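Local coordinates for hypothetical protein SMU.776 (PDB 2B78) that is probably an S-adenosylmethionine-dependent methyltransferase with a PUA-like domain, consistent with RNA binding, though its substrate is not established, at residues L197-V202 with Q360-F366; G180-N184 with A253-N258. All coordinates share one frame; numbering follows the deposited sequence.

Interaction 1 (L197-V202 with Q360-F366); sequences LDQRQV and QQLPSDF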
loop_
_atom_site.group_PDB
_atom_site.type_symbol
_atom_site.label_atom_id
_atom_site.label_comp_id
_atom_site.label_asym_id
_atom_site.label_seq_id
_atom_site.Cartn_x
_atom_site.Cartn_y
_atom_site.Cartn_z
ATOM N N LEU A 197 4.870 -0.345 -3.757
ATOM C CA LEU A 197 4.538 -1.067 -4.970
ATOM C C LEU A 197 3.104 -0.902 -5.435
ATOM O O LEU A 197 2.832 -1.004 -6.632
ATOM C CB LEU A 197 4.857 -2.563 -4.794
ATOM C CG LEU A 197 6.327 -2.918 -4.499
ATOM C CD1 LEU A 197 6.461 -4.424 -4.329
ATOM C CD2 LEU A 197 7.223 -2.445 -5.633
ATOM N N ASP A 198 2.182 -0.651 -4.509
ATOM C CA ASP A 198 0.788 -0.498 -4.909
ATOM C C ASP A 198 0.521 0.696 -5.826
ATOM O O ASP A 198 -0.516 0.757 -6.474
ATOM C CB ASP A 198 -0.142 -0.446 -3.682
ATOM C CG ASP A 198 0.293 0.576 -2.644
ATOM O OD1 ASP A 198 0.663 1.702 -3.017
ATOM O OD2 ASP A 198 0.248 0.241 -1.437
ATOM N N GLN A 199 1.452 1.639 -5.908
ATOM C CA GLN A 199 1.252 2.800 -6.784
ATOM C C GLN A 199 1.882 2.634 -8.170
ATOM O O GLN A 199 2.054 3.613 -8.920
ATOM C CB GLN A 199 1.807 4.051 -6.103
ATOM C CG GLN A 199 1.205 4.252 -4.725
ATOM C CD GLN A 199 1.746 5.459 -3.999
ATOM O OE1 GLN A 199 2.956 5.577 -3.776
ATOM N NE2 GLN A 199 0.848 6.367 -3.607
ATOM N N ARG A 200 2.200 1.390 -8.514
ATOM C CA ARG A 200 2.838 1.074 -9.795
ATOM C C ARG A 200 2.120 1.592 -11.028
ATOM O O ARG A 200 2.752 2.057 -11.969
ATOM C CB ARG A 200 3.002 -0.438 -9.946
ATOM C CG ARG A 200 3.549 -0.859 -11.312
ATOM C CD ARG A 200 3.838 -2.354 -11.360
ATOM N NE ARG A 200 2.614 -3.135 -11.270
ATOM C CZ ARG A 200 2.168 -3.750 -10.176
ATOM N NH1 ARG A 200 2.843 -3.696 -9.041
ATOM N NH2 ARG A 200 1.027 -4.417 -10.230
ATOM N N GLN A 201 0.799 1.494 -11.042
ATOM C CA GLN A 201 0.066 1.931 -12.220
ATOM C C GLN A 201 -0.017 3.452 -12.309
ATOM O O GLN A 201 -0.197 3.999 -13.389
ATOM C CB GLN A 201 -1.316 1.262 -12.241
ATOM C CG GLN A 201 -1.184 -0.269 -12.123
ATOM C CD GLN A 201 -2.485 -1.018 -12.301
ATOM O OE1 GLN A 201 -3.571 -0.441 -12.227
ATOM N NE2 GLN A 201 -2.383 -2.323 -12.518
ATOM N N VAL A 202 0.144 4.140 -11.182
ATOM C CA VAL A 202 0.117 5.600 -11.194
ATOM C C VAL A 202 1.456 6.051 -11.773
ATOM O O VAL A 202 1.514 6.987 -12.581
ATOM C CB VAL A 202 -0.049 6.194 -9.775
ATOM C CG1 VAL A 202 -0.145 7.708 -9.868
ATOM C CG2 VAL A 202 -1.301 5.636 -9.105
ATOM N N GLN A 360 -7.950 5.596 -9.546
ATOM C CA GLN A 360 -7.211 4.343 -9.651
ATOM C C GLN A 360 -7.097 3.802 -8.240
ATOM O O GLN A 360 -6.982 4.563 -7.279
ATOM C CB GLN A 360 -5.804 4.580 -10.222
ATOM C CG GLN A 360 -5.774 5.245 -11.592
ATOM C CD GLN A 360 -4.369 5.646 -12.022
ATOM O OE1 GLN A 360 -3.543 4.800 -12.369
ATOM N NE2 GLN A 360 -4.092 6.947 -11.996
ATOM N N GLN A 361 -7.149 2.488 -8.102
ATOM C CA GLN A 361 -7.020 1.888 -6.786
ATOM C C GLN A 361 -5.999 0.763 -6.863
ATOM O O GLN A 361 -5.157 0.763 -7.763
ATOM C CB GLN A 361 -8.384 1.406 -6.277
ATOM C CG GLN A 361 -9.397 2.560 -6.163
ATOM C CD GLN A 361 -10.553 2.273 -5.223
ATOM O OE1 GLN A 361 -10.388 2.239 -3.998
ATOM N NE2 GLN A 361 -11.734 2.066 -5.791
ATOM N N LEU A 362 -6.059 -0.188 -5.942
ATOM C CA LEU A 362 -5.064 -1.257 -5.925
ATOM C C LEU A 362 -4.939 -2.065 -7.202
ATOM O O LEU A 362 -5.937 -2.419 -7.841
ATOM C CB LEU A 362 -5.319 -2.213 -4.753
ATOM C CG LEU A 362 -5.148 -1.647 -3.337
ATOM C CD1 LEU A 362 -5.511 -2.724 -2.349
ATOM C CD2 LEU A 362 -3.712 -1.155 -3.103
ATOM N N PRO A 363 -3.691 -2.351 -7.604
ATOM C CA PRO A 363 -3.400 -3.133 -8.806
ATOM C C PRO A 363 -3.637 -4.612 -8.470
ATOM O O PRO A 363 -3.640 -4.992 -7.293
ATOM C CB PRO A 363 -1.944 -2.770 -9.101
ATOM C CG PRO A 363 -1.384 -2.547 -7.735
ATOM C CD PRO A 363 -2.464 -1.729 -7.072
ATOM N N SER A 364 -3.848 -5.438 -9.497
ATOM C CA SER A 364 -4.158 -6.860 -9.319
ATOM C C SER A 364 -3.297 -7.696 -8.373
ATOM O O SER A 364 -3.792 -8.678 -7.789
ATOM C CB SER A 364 -4.193 -7.547 -10.683
ATOM O OG SER A 364 -2.907 -7.524 -11.267
ATOM N N ASP A 365 -2.024 -7.344 -8.224
ATOM C CA ASP A 365 -1.162 -8.106 -7.324
ATOM C C ASP A 365 -1.505 -7.811 -5.873
ATOM O O ASP A 365 -1.316 -8.654 -5.000
ATOM C CB ASP A 365 0.325 -7.850 -7.617
ATOM C CG ASP A 365 0.695 -6.384 -7.601
ATOM O OD1 ASP A 365 -0.098 -5.561 -8.096
ATOM O OD2 ASP A 365 1.806 -6.064 -7.118
ATOM N N PHE A 366 -2.000 -6.610 -5.605
ATOM C CA PHE A 366 -2.430 -6.276 -4.250
ATOM C C PHE A 366 -3.899 -6.699 -4.260
ATOM O O PHE A 366 -4.807 -5.866 -4.201
ATOM C CB PHE A 366 -2.286 -4.772 -3.997
ATOM C CG PHE A 366 -0.883 -4.350 -3.634
ATOM C CD1 PHE A 366 -0.563 -4.037 -2.315
ATOM C CD2 PHE A 366 0.115 -4.279 -4.603
ATOM C CE1 PHE A 366 0.732 -3.656 -1.968
ATOM C CE2 PHE A 366 1.416 -3.900 -4.269
ATOM C CZ PHE A 366 1.723 -3.587 -2.944
HETATM O O HOH W 1 -4.243 -4.392 -12.177
HETATM O O HOH W 2 -3.999 1.823 -10.012
#
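Arg200 and Asp365 form a bidentate salt bridge: NH2 of Arg200 meets OD1 of Asp365 at 2.7 Å in a nearly straight bond (172°), and NH1 of Arg200 reaches OD2 of Asp365 at 3.2 Å. OD1 lies at the guanidinium edge, but the carboxylate is turned so that its plane stands 58° from that of the guanidinium, and both nitrogens approach its oxygens from above the carboxylate plane. Arg200 runs extended from the first turn of helix 200-210 and bends at the CG-CD bond (chi3 67°), which turns its two terminal nitrogens to the acid. OD2 of Asp365 is also held by the backbone N of Arg98. Two waters extend the polar contact on the exposed side: one accepts from Gln201 NE2 and Ser364 N, and the other donates to Gln201 OE1 and Gln361 O, linking both ends of the Gln201 amide to the 360-366 backbone. Pro363 lies between these polar groups, its CB 3.5 Å from Gln201 NE2 and also touching Arg200 NH2, while its CD packs on the carbonyl oxygen of Asp198. Farther in, CB of Asp198 sits over the centre of the Phe366 ring, 3.6 Å from the centroid, in a CH-pi contact; CD2 of Leu362 touches the same CB. Leu197 CB meets the ring edge at CE2 of Phe366 (3.7 Å). The Asp198 carboxylate is hydrogen-bonded through OD2 to the hydroxyl of Tyr377. A type I turn from Pro363 to Phe366 brings proline, acid and ring to the start of the helix. The Arg200 charge is thus met by a buried carboxylate that has a second donor, which would probably favour the ionised acid, while proline and phenylalanine pack against the 3-10 turn beside it.

Interaction 2 (G180-N184 with A253-N258); sequences GISYN and AHFEAN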
loop_
_atom_site.group_PDB
_atom_site.type_symbol
_atom_site.label_atom_id
_atom_site.label_comp_id
_atom_site.label_asym_id
_atom_site.label_seq_id
_atom_site.Cartn_x
_atom_site.Cartn_y
_atom_site.Cartn_z
ATOM N N GLY A 180 9.615 -1.203 -16.378
ATOM C CA GLY A 180 10.800 -1.018 -17.195
ATOM C C GLY A 180 11.812 0.022 -16.761
ATOM O O GLY A 180 12.761 0.281 -17.495
ATOM N N ILE A 181 11.618 0.646 -15.604
ATOM C CA ILE A 181 12.598 1.622 -15.122
ATOM C C ILE A 181 13.091 1.173 -13.745
ATOM O O ILE A 181 12.435 0.364 -13.065
ATOM C CB ILE A 181 12.034 3.070 -15.086
ATOM C CG1 ILE A 181 11.025 3.238 -13.962
ATOM C CG2 ILE A 181 11.379 3.406 -16.440
ATOM C CD1 ILE A 181 10.734 4.707 -13.656
ATOM N N SER A 182 14.257 1.668 -13.338
ATOM C CA SER A 182 14.856 1.256 -12.067
ATOM C C SER A 182 14.487 2.088 -10.856
ATOM O O SER A 182 14.272 3.295 -10.959
ATOM C CB SER A 182 16.387 1.240 -12.195
ATOM O OG SER A 182 16.805 0.346 -13.213
ATOM N N TYR A 183 14.437 1.420 -9.703
ATOM C CA TYR A 183 14.130 2.049 -8.426
ATOM C C TYR A 183 15.037 1.420 -7.368
ATOM O O TYR A 183 15.249 0.207 -7.366
ATOM C CB TYR A 183 12.674 1.796 -8.030
ATOM C CG TYR A 183 11.660 2.491 -8.905
ATOM C CD1 TYR A 183 11.366 3.839 -8.724
ATOM C CD2 TYR A 183 11.008 1.803 -9.921
ATOM C CE1 TYR A 183 10.435 4.495 -9.540
ATOM C CE2 TYR A 183 10.080 2.445 -10.742
ATOM C CZ TYR A 183 9.801 3.793 -10.541
ATOM O OH TYR A 183 8.875 4.423 -11.339
ATOM N N ASN A 184 15.556 2.257 -6.478
ATOM C CA ASN A 184 16.439 1.831 -5.398
ATOM C C ASN A 184 15.609 1.455 -4.165
ATOM O O ASN A 184 14.810 2.254 -3.669
ATOM C CB ASN A 184 17.425 2.966 -5.067
ATOM C CG ASN A 184 18.300 2.661 -3.857
ATOM O OD1 ASN A 184 17.945 2.972 -2.716
ATOM N ND2 ASN A 184 19.450 2.047 -4.099
ATOM N N ALA A 253 19.098 8.205 -5.473
ATOM C CA ALA A 253 19.383 6.843 -5.900
ATOM C C ALA A 253 18.561 6.395 -7.102
ATOM O O ALA A 253 19.068 5.670 -7.951
ATOM C CB ALA A 253 19.174 5.885 -4.751
ATOM N N HIS A 254 17.299 6.803 -7.166
ATOM C CA HIS A 254 16.437 6.429 -8.292
ATOM C C HIS A 254 16.876 7.176 -9.551
ATOM O O HIS A 254 16.989 6.595 -10.636
ATOM C CB HIS A 254 14.979 6.800 -8.003
ATOM C CG HIS A 254 14.384 6.090 -6.829
ATOM N ND1 HIS A 254 13.466 6.685 -5.990
ATOM C CD2 HIS A 254 14.541 4.825 -6.378
ATOM C CE1 HIS A 254 13.083 5.816 -5.072
ATOM N NE2 HIS A 254 13.722 4.677 -5.287
ATOM N N PHE A 255 17.112 8.476 -9.402
ATOM C CA PHE A 255 17.519 9.303 -10.524
ATOM C C PHE A 255 18.837 8.820 -11.105
ATOM O O PHE A 255 19.004 8.788 -12.322
ATOM C CB PHE A 255 17.625 10.772 -10.090
ATOM C CG PHE A 255 16.294 11.483 -10.037
ATOM C CD1 PHE A 255 15.714 11.995 -11.196
ATOM C CD2 PHE A 255 15.611 11.616 -8.833
ATOM C CE1 PHE A 255 14.464 12.633 -11.156
ATOM C CE2 PHE A 255 14.361 12.250 -8.777
ATOM C CZ PHE A 255 13.789 12.759 -9.942
ATOM N N GLU A 256 19.757 8.430 -10.226
ATOM C CA GLU A 256 21.064 7.930 -10.638
ATOM C C GLU A 256 20.933 6.603 -11.396
ATOM O O GLU A 256 21.593 6.388 -12.417
ATOM C CB GLU A 256 21.948 7.742 -9.399
ATOM C CG GLU A 256 23.306 7.082 -9.655
ATOM C CD GLU A 256 24.175 7.872 -10.627
ATOM O OE1 GLU A 256 24.340 9.095 -10.428
ATOM O OE2 GLU A 256 24.702 7.268 -11.587
ATOM N N ALA A 257 20.073 5.724 -10.891
ATOM C CA ALA A 257 19.859 4.405 -11.495
ATOM C C ALA A 257 19.336 4.522 -12.909
ATOM O O ALA A 257 19.552 3.631 -13.732
ATOM C CB ALA A 257 18.877 3.602 -10.658
ATOM N N ASN A 258 18.640 5.621 -13.192
ATOM C CA ASN A 258 18.080 5.844 -14.517
ATOM C C ASN A 258 18.893 6.845 -15.326
ATOM O O ASN A 258 18.445 7.342 -16.358
ATOM C CB ASN A 258 16.627 6.293 -14.384
ATOM C CG ASN A 258 15.755 5.228 -13.745
ATOM O OD1 ASN A 258 15.308 5.369 -12.605
ATOM N ND2 ASN A 258 15.522 4.141 -14.479
#
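Strand 181-184 runs along helix 253-257 in a roughly antiparallel sense, their axes inclined at 147° and 6.8 Å apart at closest approach. The closest CA atoms are those of Tyr183 and His254, 5.0 Å apart; Ser182 faces Ala257 one helical turn on. NE2 of His254 donates to the carbonyl O of Asn184 (3.1 Å) in a bent bond, 142° at the hydrogen, with the acceptor somewhat out of the imidazole plane. Over one face of that imidazole stands the edge of Tyr183, with CD1 above its centre: a T-shaped pair with centroids 5.5 Å apart and planes at 76°. CG of His254 lies anti to its carbonyl carbon, which brings the ring up to the strand. Elsewhere beta carbons meet: Asn184 CB lies 3.4 Å from Ala253 CB and Ser182 CB 3.8 Å from Ala257 CB. Beyond the helix end, the Asn258 side chain lies beside Ile181 and Ser182. The beta-hairpin of strands 174-178 and 181-185 thereby packs on helix 247-257, which links parallel strands 237-242 and 265-269 of the Rossmann-like methyltransferase sheet.

How the interactions relate
The two contacts do not touch: their centres lie 19 Å apart and their nearest atoms about 7 Å. Strand 181-185 and helix 200-210 follow each other in the chain, and the segments alternate, so that 180-184 and 197-202 pair with later segments in the order 253-258, then 360-366. Tyr183 of interaction 2 packs on Arg203 and Ile207 of helix 200-210, whose first turn carries Arg200 of interaction 1. Interaction 2 lies nearer the cofactor site: the side chain of Asn184 is about 9 Å from that of Arg246, which binds S-adenosyl-L-homocysteine in a structure of this protein although none is bound here. Interaction 1 lies away from the known binding residues, where the chain leaves edge strand 355-360.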